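Local coordinates for protein arsenite methyltransferase (Chlamydomonas reinhardtii, PDB 5EVJ) that catalyses the S-adenosylmethionine-dependent methylation of trivalent arsenic, probably giving mono-, di- and trimethylated products, at residues Pro52-Ala55 / Val56-Ala59; Asp129-Arg133 / Asp134-Tyr138; Phe274-Pro277 / Gly278-Glu281; Asn228-Ile231 / Arg232-Lys236. The protein carries 15 engineered substitutions. All coordinates share one frame; numbering follows the deposited sequence.

Contact 1 of 4, residues Pro52-Ala55 / Val56-Ala59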
loop_
_atom_site.group_PDB
_atom_site.type_symbol
_atom_site.label_atom_id
_atom_site.label_comp_id
_atom_site.label_asym_id
_atom_site.label_seq_id
_atom_site.Cartn_x
_atom_site.Cartn_y
_atom_site.Cartn_z
ATOM N N PRO A 52 -4.368 -14.851 -1.991
ATOM C CA PRO A 52 -3.125 -14.166 -1.597
ATOM C C PRO A 52 -1.887 -14.955 -2.035
ATOM O O PRO A 52 -1.984 -16.168 -2.170
ATOM C CB PRO A 52 -3.195 -14.187 -0.060
ATOM C CG PRO A 52 -4.641 -14.276 0.248
ATOM C CD PRO A 52 -5.184 -15.189 -0.806
ATOM N N PRO A 53 -0.721 -14.284 -2.213
ATOM C CA PRO A 53 0.550 -15.008 -2.452
ATOM C C PRO A 53 0.831 -16.036 -1.316
ATOM O O PRO A 53 0.415 -15.809 -0.182
ATOM C CB PRO A 53 1.618 -13.896 -2.466
ATOM C CG PRO A 53 0.872 -12.602 -2.598
ATOM C CD PRO A 53 -0.533 -12.827 -2.095
ATOM N N PRO A 54 1.492 -17.175 -1.634
ATOM C CA PRO A 54 1.784 -18.286 -0.675
ATOM C C PRO A 54 2.362 -17.842 0.684
ATOM O O PRO A 54 1.847 -18.269 1.726
ATOM C CB PRO A 54 2.821 -19.156 -1.409
ATOM C CG PRO A 54 3.007 -18.536 -2.766
ATOM C CD PRO A 54 1.929 -17.503 -2.997
ATOM N N ALA A 55 3.391 -16.981 0.663
ATOM C CA ALA A 55 3.946 -16.400 1.916
ATOM C C ALA A 55 2.866 -15.777 2.825
ATOM O O ALA A 55 2.859 -16.046 4.002
ATOM C CB ALA A 55 5.123 -15.447 1.675
ATOM N N VAL A 56 1.924 -15.030 2.266
ATOM C CA VAL A 56 0.847 -14.451 3.043
ATOM C C VAL A 56 -0.114 -15.502 3.588
ATOM O O VAL A 56 -0.459 -15.437 4.777
ATOM C CB VAL A 56 0.097 -13.355 2.247
ATOM C CG1 VAL A 56 -1.124 -12.824 3.020
ATOM C CG2 VAL A 56 1.063 -12.212 1.873
ATOM N N ARG A 57 -0.552 -16.462 2.756
ATOM C CA ARG A 57 -1.363 -17.596 3.257
ATOM C C ARG A 57 -0.642 -18.375 4.368
ATOM O O ARG A 57 -1.246 -18.647 5.407
ATOM C CB ARG A 57 -1.816 -18.580 2.131
ATOM C CG ARG A 57 -2.825 -18.006 1.114
ATOM C CD ARG A 57 -3.347 -19.024 0.071
ATOM N NE ARG A 57 -2.414 -19.295 -1.039
ATOM C CZ ARG A 57 -1.558 -20.324 -1.075
ATOM N NH1 ARG A 57 -0.739 -20.480 -2.114
ATOM N NH2 ARG A 57 -1.499 -21.205 -0.070
ATOM N N ALA A 58 0.634 -18.731 4.149
ATOM C CA ALA A 58 1.445 -19.438 5.167
ATOM C C ALA A 58 1.436 -18.664 6.495
ATOM O O ALA A 58 1.229 -19.234 7.555
ATOM C CB ALA A 58 2.891 -19.628 4.681
ATOM N N ALA A 59 1.635 -17.353 6.421
ATOM C CA ALA A 59 1.743 -16.485 7.607
ATOM C C ALA A 59 0.380 -16.368 8.298
ATOM O O ALA A 59 0.305 -16.412 9.521
ATOM C CB ALA A 59 2.291 -15.105 7.216
#
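The carbonyl oxygen of P53, the N-cap residue of helix 54-61, takes two backbone N-H groups. R57 N lies 3.2 Å from P53 O, in the carbonyl plane and nearly straight at 165°, and so sets the i to i+4 ladder going; V56 N makes a second, weak bond to the same oxygen. The ladder continues with A58 N to P54 O at 2.7 Å and A59 N to A55 O at 3.0 Å. Against this backbone frame the side chain of R57 folds back over the start of its own helix. Its chain bends at chi3 (-79°), which swings the guanidinium toward the prolines: NE gives a weak bond to P52 O, and one face of the group covers P54 CA, with R57 NH1 at 3.6 Å from that atom. The aliphatic part is used too, since R57 CG rests 4.0 Å from P52 CB where the two side chains meet at about a right angle. P52 CB also touches V56 CG1, again at 4.0 Å, while V56 CG2 brushes P53 CD more loosely. P52 and V56 both lie on N76, and A55 and A59 turn to helix 96-104 at L104 and K103. P52 lies before the helix, P53 at its N-cap and P54 in its first turn, where a missing N-H costs no i to i+4 bond. P53, a proline, has no side-chain acceptor to offer at the N-cap position; its own carbonyl opens the backbone ladder, and R57 packs over P54.

Contact 2 of 4, residues Asp129-Arg133 / Asp134-Tyr138. Engineered in segment 129-133: A132 (natural residue Cys).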
loop_
_atom_site.group_PDB
_atom_site.type_symbol
_atom_site.label_atom_id
_atom_site.label_comp_id
_atom_site.label_asym_id
_atom_site.label_seq_id
_atom_site.Cartn_x
_atom_site.Cartn_y
_atom_site.Cartn_z
ATOM N N ASP A 129 2.846 -11.446 22.224
ATOM C CA ASP A 129 4.077 -12.090 22.668
ATOM C C ASP A 129 4.064 -13.529 22.271
ATOM O O ASP A 129 5.070 -14.080 21.701
ATOM C CB ASP A 129 4.308 -11.939 24.180
ATOM C CG ASP A 129 4.541 -10.463 24.606
ATOM O OD1 ASP A 129 5.260 -9.703 23.906
ATOM O OD2 ASP A 129 4.005 -10.060 25.664
ATOM N N ALA A 130 2.918 -14.146 22.563
ATOM C CA ALA A 130 2.750 -15.583 22.350
ATOM C C ALA A 130 2.888 -15.920 20.845
ATOM O O ALA A 130 3.474 -16.947 20.465
ATOM C CB ALA A 130 1.392 -16.039 22.899
ATOM N N TYR A 131 2.356 -15.043 19.989
ATOM C CA TYR A 131 2.468 -15.224 18.539
ATOM C C TYR A 131 3.925 -15.157 18.105
ATOM O O TYR A 131 4.492 -16.058 17.367
ATOM C CB TYR A 131 1.576 -14.180 17.854
ATOM C CG TYR A 131 1.824 -14.010 16.368
ATOM C CD1 TYR A 131 1.370 -14.972 15.449
ATOM C CD2 TYR A 131 2.526 -12.870 15.872
ATOM C CE1 TYR A 131 1.609 -14.804 14.086
ATOM C CE2 TYR A 131 2.743 -12.694 14.499
ATOM C CZ TYR A 131 2.286 -13.655 13.620
ATOM O OH TYR A 131 2.531 -13.513 12.288
ATOM N N ALA A 132 4.568 -14.108 18.570
ATOM C CA ALA A 132 5.968 -13.874 18.165
ATOM C C ALA A 132 6.863 -14.956 18.705
ATOM O O ALA A 132 7.837 -15.359 18.047
ATOM C CB ALA A 132 6.457 -12.499 18.654
ATOM N N ARG A 133 6.584 -15.416 19.932
ATOM C CA ARG A 133 7.458 -16.452 20.509
ATOM C C ARG A 133 7.220 -17.878 19.928
ATOM O O ARG A 133 8.153 -18.489 19.375
ATOM C CB ARG A 133 7.449 -16.372 22.021
ATOM C CG ARG A 133 7.859 -14.987 22.532
ATOM C CD ARG A 133 7.686 -14.837 24.046
ATOM N NE ARG A 133 8.700 -15.647 24.727
ATOM C CZ ARG A 133 8.471 -16.664 25.570
ATOM N NH1 ARG A 133 7.224 -17.018 25.930
ATOM N NH2 ARG A 133 9.512 -17.334 26.075
ATOM N N ASP A 134 5.980 -18.369 19.967
ATOM C CA ASP A 134 5.722 -19.743 19.517
ATOM C C ASP A 134 5.573 -19.847 18.032
ATOM O O ASP A 134 6.073 -20.815 17.468
ATOM C CB ASP A 134 4.435 -20.355 20.088
ATOM C CG ASP A 134 3.971 -19.685 21.353
ATOM O OD1 ASP A 134 4.819 -19.221 22.165
ATOM O OD2 ASP A 134 2.733 -19.656 21.553
ATOM N N LYS A 135 4.859 -18.907 17.392
ATOM C CA LYS A 135 4.659 -19.034 15.951
ATOM C C LYS A 135 5.833 -18.536 15.138
ATOM O O LYS A 135 6.230 -19.160 14.170
ATOM C CB LYS A 135 3.341 -18.414 15.497
ATOM C CG LYS A 135 2.123 -19.152 16.065
ATOM C CD LYS A 135 2.276 -20.651 15.819
ATOM C CE LYS A 135 0.956 -21.392 15.973
ATOM N NZ LYS A 135 0.519 -21.239 17.371
ATOM N N LEU A 136 6.403 -17.411 15.503
ATOM C CA LEU A 136 7.493 -16.920 14.654
ATOM C C LEU A 136 8.855 -17.363 15.178
ATOM O O LEU A 136 9.841 -17.271 14.459
ATOM C CB LEU A 136 7.435 -15.386 14.439
ATOM C CG LEU A 136 6.028 -14.876 13.995
ATOM C CD1 LEU A 136 5.995 -13.353 13.761
ATOM C CD2 LEU A 136 5.550 -15.659 12.764
ATOM N N GLY A 137 8.901 -17.872 16.412
ATOM C CA GLY A 137 10.168 -18.220 17.050
ATOM C C GLY A 137 11.055 -16.991 17.287
ATOM O O GLY A 137 12.240 -17.125 17.273
ATOM N N TYR A 138 10.490 -15.790 17.485
ATOM C CA TYR A 138 11.354 -14.640 17.811
ATOM C C TYR A 138 11.599 -14.602 19.303
ATOM O O TYR A 138 10.754 -15.053 20.086
ATOM C CB TYR A 138 10.731 -13.296 17.451
ATOM C CG TYR A 138 10.416 -13.020 16.000
ATOM C CD1 TYR A 138 11.001 -13.772 14.955
ATOM C CD2 TYR A 138 9.573 -11.955 15.664
ATOM C CE1 TYR A 138 10.716 -13.521 13.611
ATOM C CE2 TYR A 138 9.263 -11.685 14.328
ATOM C CZ TYR A 138 9.829 -12.460 13.313
ATOM O OH TYR A 138 9.506 -12.168 12.024
#
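Two first torsions bring Y131 and L136 together: the tyrosine ring stands opposite its backbone N (chi1 166°), while L136 CG is anti to its own carbonyl carbon (chi1 -50°). The leucine thus lies over one face of the Y131 ring in a CH-pi contact, L136 CG being 4.2 Å from the ring centroid and displaced toward the rim. Its methyl L136 CD1 presses closer, to 3.4 Å from Y131 CE2. At the root of the same side chain, L136 CB sits over the centre of one face of the Y138 ring, so the leucine has an aromatic ring at each end of its reach. Y131 CD1 is also met by K135 CB, and the engineered A132 touches Y138 loosely through its CB. D134 N binds A130 O in the ordinary helical manner, but L136 N reaches Y131 O at 3.0 Å in an i to i+5 bond, which makes a pi turn, with K135 N adding a weak bond to that oxygen. G137 then leaves helical geometry with positive phi (64°), and Y138 N turns back to A132 O at 2.7 Å. The two hydroxyls are held by helix 96-104, Y131 OH on Y99 O and Y138 OH on A102 O. A pi turn followed by a glycine of positive phi is a recognised way of finishing a helix, and here it finishes helix 128-135 on the flank of a Rossmann-like methyltransferase domain, ahead of edge strand 143-147.

Contact 3 of 4, residues Phe274-Pro277 / Gly278-Glu281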
loop_
_atom_site.group_PDB
_atom_site.type_symbol
_atom_site.label_atom_id
_atom_site.label_comp_id
_atom_site.label_asym_id
_atom_site.label_seq_id
_atom_site.Cartn_x
_atom_site.Cartn_y
_atom_site.Cartn_z
ATOM N N PHE A 274 5.121 5.587 -4.033
ATOM C CA PHE A 274 6.504 5.621 -3.688
ATOM C C PHE A 274 6.907 6.983 -3.419
ATOM O O PHE A 274 6.417 7.932 -4.111
ATOM C CB PHE A 274 7.369 5.117 -4.834
ATOM C CG PHE A 274 7.381 3.639 -4.931
ATOM C CD1 PHE A 274 8.349 2.882 -4.228
ATOM C CD2 PHE A 274 6.411 2.973 -5.682
ATOM C CE1 PHE A 274 8.356 1.492 -4.302
ATOM C CE2 PHE A 274 6.431 1.596 -5.777
ATOM C CZ PHE A 274 7.402 0.817 -5.098
ATOM N N LYS A 275 7.888 7.079 -2.500
ATOM C CA LYS A 275 8.463 8.358 -2.170
ATOM C C LYS A 275 9.936 8.408 -2.588
ATOM O O LYS A 275 10.762 7.778 -2.006
ATOM C CB LYS A 275 8.255 8.649 -0.667
ATOM C CG LYS A 275 9.066 9.836 -0.192
ATOM C CD LYS A 275 8.664 10.333 1.197
ATOM C CE LYS A 275 9.651 11.413 1.793
ATOM N NZ LYS A 275 9.196 11.802 3.223
ATOM N N VAL A 276 10.265 9.196 -3.567
ATOM C CA VAL A 276 11.682 9.297 -3.963
ATOM C C VAL A 276 11.940 10.752 -4.256
ATOM O O VAL A 276 11.856 11.208 -5.404
ATOM C CB VAL A 276 12.027 8.364 -5.164
ATOM C CG1 VAL A 276 13.514 8.379 -5.379
ATOM C CG2 VAL A 276 11.505 6.948 -4.926
ATOM N N PRO A 277 12.195 11.513 -3.204
ATOM C CA PRO A 277 12.154 12.982 -3.328
ATOM C C PRO A 277 12.954 13.511 -4.491
ATOM O O PRO A 277 14.105 13.140 -4.689
ATOM C CB PRO A 277 12.733 13.484 -1.958
ATOM C CG PRO A 277 12.332 12.376 -0.993
ATOM C CD PRO A 277 12.517 11.086 -1.820
ATOM N N GLY A 278 12.344 14.419 -5.239
ATOM C CA GLY A 278 13.016 15.075 -6.390
ATOM C C GLY A 278 12.988 14.235 -7.668
ATOM O O GLY A 278 13.397 14.740 -8.691
ATOM N N GLN A 279 12.453 13.006 -7.638
ATOM C CA GLN A 279 12.610 12.095 -8.774
ATOM C C GLN A 279 11.322 11.732 -9.496
ATOM O O GLN A 279 11.402 11.329 -10.656
ATOM C CB GLN A 279 13.253 10.759 -8.307
ATOM C CG GLN A 279 14.660 10.900 -7.687
ATOM C CD GLN A 279 15.714 11.210 -8.767
ATOM O OE1 GLN A 279 15.949 12.352 -9.041
ATOM N NE2 GLN A 279 16.259 10.185 -9.460
ATOM N N ILE A 280 10.162 11.795 -8.822
ATOM C CA ILE A 280 8.976 11.170 -9.355
ATOM C C ILE A 280 8.196 12.256 -10.138
ATOM O O ILE A 280 7.904 13.325 -9.584
ATOM C CB ILE A 280 8.064 10.507 -8.273
ATOM C CG1 ILE A 280 8.794 9.427 -7.413
ATOM C CG2 ILE A 280 6.860 9.854 -8.926
ATOM C CD1 ILE A 280 9.611 8.437 -8.241
ATOM N N GLU A 281 7.953 12.029 -11.434
ATOM C CA GLU A 281 7.438 13.109 -12.341
ATOM C C GLU A 281 6.057 12.754 -12.731
ATOM O O GLU A 281 5.632 11.631 -12.487
ATOM C CB GLU A 281 8.327 13.288 -13.576
ATOM C CG GLU A 281 9.707 13.803 -13.194
ATOM C CD GLU A 281 10.634 13.928 -14.379
ATOM O OE1 GLU A 281 11.363 12.965 -14.672
ATOM O OE2 GLU A 281 10.757 15.035 -14.978
HETATM O O HOH W 1 9.275 13.084 -6.421
#
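Backbone hydrogen bonding between V276 and Q279 defines the turn: Q279 N donates to V276 O at 2.9 Å, in the carbonyl plane, with P277 and G278 at the corners. The dihedrals of P277 are extended, and those of G278 have positive phi (82°) with psi near zero, which makes this a type II beta turn. Water bonding adds a second tie. A single water accepts from I280 N at 2.9 Å and gives a weak bond to V276 O at 3.3 Å, so the same carbonyl oxygen is reached both directly and through solvent. Apolar contacts join V276 to both Q279 and I280. V276 CG1 stands opposite its backbone N (chi1 -172°), which carries this methyl to 3.6 Å from Q279 CG; the V276 CB methine is approached by I280 CD1 at 3.9 Å, the two branched side chains crossing at about a right angle. Interactions with the rest of the chain hold the outgoing side: Q279 NE2 bonds E330 OE1, Q279 O takes R343 NH2, and I280 leans on N323 and S326 of helix 322-329. One carbonyl, that of V276, therefore organises the reversal after strand 266-274, and one methyl of its side chain packs against the aliphatic part of Q279. With the amide nitrogen engaged by E330, that glutamine offers carbon to the turn and polarity to its surroundings.

Contact 4 of 4, residues Asn228-Ile231 / Arg232-Lys236. Engineered in segment 232-236: A234 (natural residue Cys).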
loop_
_atom_site.group_PDB
_atom_site.type_symbol
_atom_site.label_atom_id
_atom_site.label_comp_id
_atom_site.label_asym_id
_atom_site.label_seq_id
_atom_site.Cartn_x
_atom_site.Cartn_y
_atom_site.Cartn_z
ATOM N N ASN A 228 -9.729 8.694 -10.226
ATOM C CA ASN A 228 -8.798 9.685 -10.754
ATOM C C ASN A 228 -8.786 10.856 -9.774
ATOM O O ASN A 228 -7.854 11.616 -9.747
ATOM C CB ASN A 228 -9.157 10.179 -12.163
ATOM C CG ASN A 228 -8.770 9.190 -13.255
ATOM O OD1 ASN A 228 -7.683 8.658 -13.214
ATOM N ND2 ASN A 228 -9.675 8.953 -14.264
ATOM N N ASP A 229 -9.831 11.044 -8.983
ATOM C CA ASP A 229 -9.789 12.123 -7.987
ATOM C C ASP A 229 -8.836 11.726 -6.851
ATOM O O ASP A 229 -8.176 12.548 -6.289
ATOM C CB ASP A 229 -11.191 12.492 -7.416
ATOM C CG ASP A 229 -12.032 13.271 -8.375
ATOM O OD1 ASP A 229 -11.489 13.910 -9.329
ATOM O OD2 ASP A 229 -13.254 13.281 -8.161
ATOM N N PHE A 230 -8.771 10.444 -6.519
ATOM C CA PHE A 230 -7.834 10.006 -5.539
ATOM C C PHE A 230 -6.408 10.282 -6.002
ATOM O O PHE A 230 -5.548 10.810 -5.229
ATOM C CB PHE A 230 -8.022 8.532 -5.172
ATOM C CG PHE A 230 -6.809 7.952 -4.529
ATOM C CD1 PHE A 230 -6.522 8.233 -3.183
ATOM C CD2 PHE A 230 -5.860 7.262 -5.305
ATOM C CE1 PHE A 230 -5.341 7.754 -2.631
ATOM C CE2 PHE A 230 -4.677 6.765 -4.736
ATOM C CZ PHE A 230 -4.424 7.033 -3.414
ATOM N N ILE A 231 -6.150 9.924 -7.241
ATOM C CA ILE A 231 -4.815 10.108 -7.827
ATOM C C ILE A 231 -4.374 11.585 -7.695
ATOM O O ILE A 231 -3.228 11.884 -7.285
ATOM C CB ILE A 231 -4.722 9.582 -9.330
ATOM C CG1 ILE A 231 -4.890 8.019 -9.360
ATOM C CG2 ILE A 231 -3.390 10.028 -10.034
ATOM C CD1 ILE A 231 -4.895 7.366 -10.764
ATOM N N ARG A 232 -5.288 12.475 -8.023
ATOM C CA ARG A 232 -5.057 13.918 -7.915
ATOM C C ARG A 232 -4.651 14.333 -6.480
ATOM O O ARG A 232 -3.721 15.116 -6.312
ATOM C CB ARG A 232 -6.313 14.757 -8.340
ATOM C CG ARG A 232 -6.706 14.586 -9.842
ATOM C CD ARG A 232 -8.041 15.267 -10.249
ATOM N NE ARG A 232 -8.176 15.362 -11.723
ATOM C CZ ARG A 232 -9.107 14.730 -12.485
ATOM N NH1 ARG A 232 -10.043 13.974 -11.934
ATOM N NH2 ARG A 232 -9.159 14.934 -13.819
ATOM N N LEU A 233 -5.386 13.837 -5.491
ATOM C CA LEU A 233 -5.150 14.189 -4.095
ATOM C C LEU A 233 -3.799 13.579 -3.720
ATOM O O LEU A 233 -2.925 14.272 -3.220
ATOM C CB LEU A 233 -6.254 13.619 -3.251
ATOM C CG LEU A 233 -6.141 13.744 -1.734
ATOM C CD1 LEU A 233 -6.098 15.224 -1.220
ATOM C CD2 LEU A 233 -7.274 12.894 -1.112
ATOM N N ALA A 234 -3.565 12.324 -4.062
ATOM C CA ALA A 234 -2.224 11.784 -3.787
ATOM C C ALA A 234 -1.134 12.626 -4.365
ATOM O O ALA A 234 -0.051 12.829 -3.758
ATOM C CB ALA A 234 -2.094 10.359 -4.261
ATOM N N ARG A 235 -1.393 13.211 -5.519
ATOM C CA ARG A 235 -0.284 13.892 -6.154
ATOM C C ARG A 235 -0.055 15.286 -5.540
ATOM O O ARG A 235 1.098 15.791 -5.491
ATOM C CB ARG A 235 -0.493 13.807 -7.660
ATOM C CG ARG A 235 0.180 14.819 -8.545
ATOM C CD ARG A 235 -0.341 14.671 -9.998
ATOM N NE ARG A 235 -0.180 13.360 -10.634
ATOM C CZ ARG A 235 -1.097 12.796 -11.451
ATOM N NH1 ARG A 235 -2.308 13.391 -11.673
ATOM N NH2 ARG A 235 -0.819 11.603 -12.032
ATOM N N LYS A 236 -1.104 15.916 -5.029
ATOM C CA LYS A 236 -0.968 17.225 -4.306
ATOM C C LYS A 236 -0.076 17.136 -3.044
ATOM O O LYS A 236 0.536 18.107 -2.587
ATOM C CB LYS A 236 -2.334 17.762 -3.814
ATOM C CG LYS A 236 -3.085 18.617 -4.826
ATOM C CD LYS A 236 -4.516 18.869 -4.312
ATOM C CE LYS A 236 -5.421 19.226 -5.505
ATOM N NZ LYS A 236 -6.869 19.366 -5.109
#
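The salt bridge of D229 with R232 spans one turn of helix 227-237: R232 NH1 meets D229 OD1 at 3.0 Å, nearly in line with the C-O bond but 22° out of the guanidinium plane. Carboxylate and guanidinium planes stand 50° apart, and the bridge runs through one oxygen and one nitrogen. The other oxygen, D229 OD2, forms a salt bridge with R205 NE, and the carboxylate thus has two arginine partners. R232 is extended from CG to NE, and its CG passes 3.2 Å from N228 O. Among the main-chain bonds A234 N to F230 O is short, 2.8 Å, and close to straight. Further along, I231 CG2 lies under one face of the R235 guanidinium, 3.6 Å from R235 NH2, while R235 NE is bonded to T240 O. The apolar side is led by F230, whose ring is covered on one face by CB of the engineered A234, 4.1 Å from F230 CZ. From there F230 reaches the rings of Y201 on strand 193-202 and Y271 on strand 266-274, and together with L233 it packs on helix 178-188, seating helix 227-237 against the sheet beside that helix.

Overall arrangement
Contacts 1, 2 and 4 are helical, each with one partly buried flank, whereas contact 3 is a surface turn. In three different helices the former sample the start (contact 1, rich in proline), the middle (contact 4) and the end (contact 2). Contacts 1 and 2, with centres about 18 Å apart, share a neighbour, helix 96-104, though one offers it small alanines and the other tyrosines. Contacts 3 and 4 lie closer, about 15 Å between centres, and both adjoin strand 266-274: contact 3 begins at its last residue, and contact 4 meets it through F230 against Y271. Charge pairing marks contact 4, which shares aromatic packing with contact 2, and a water bridge marks contact 3.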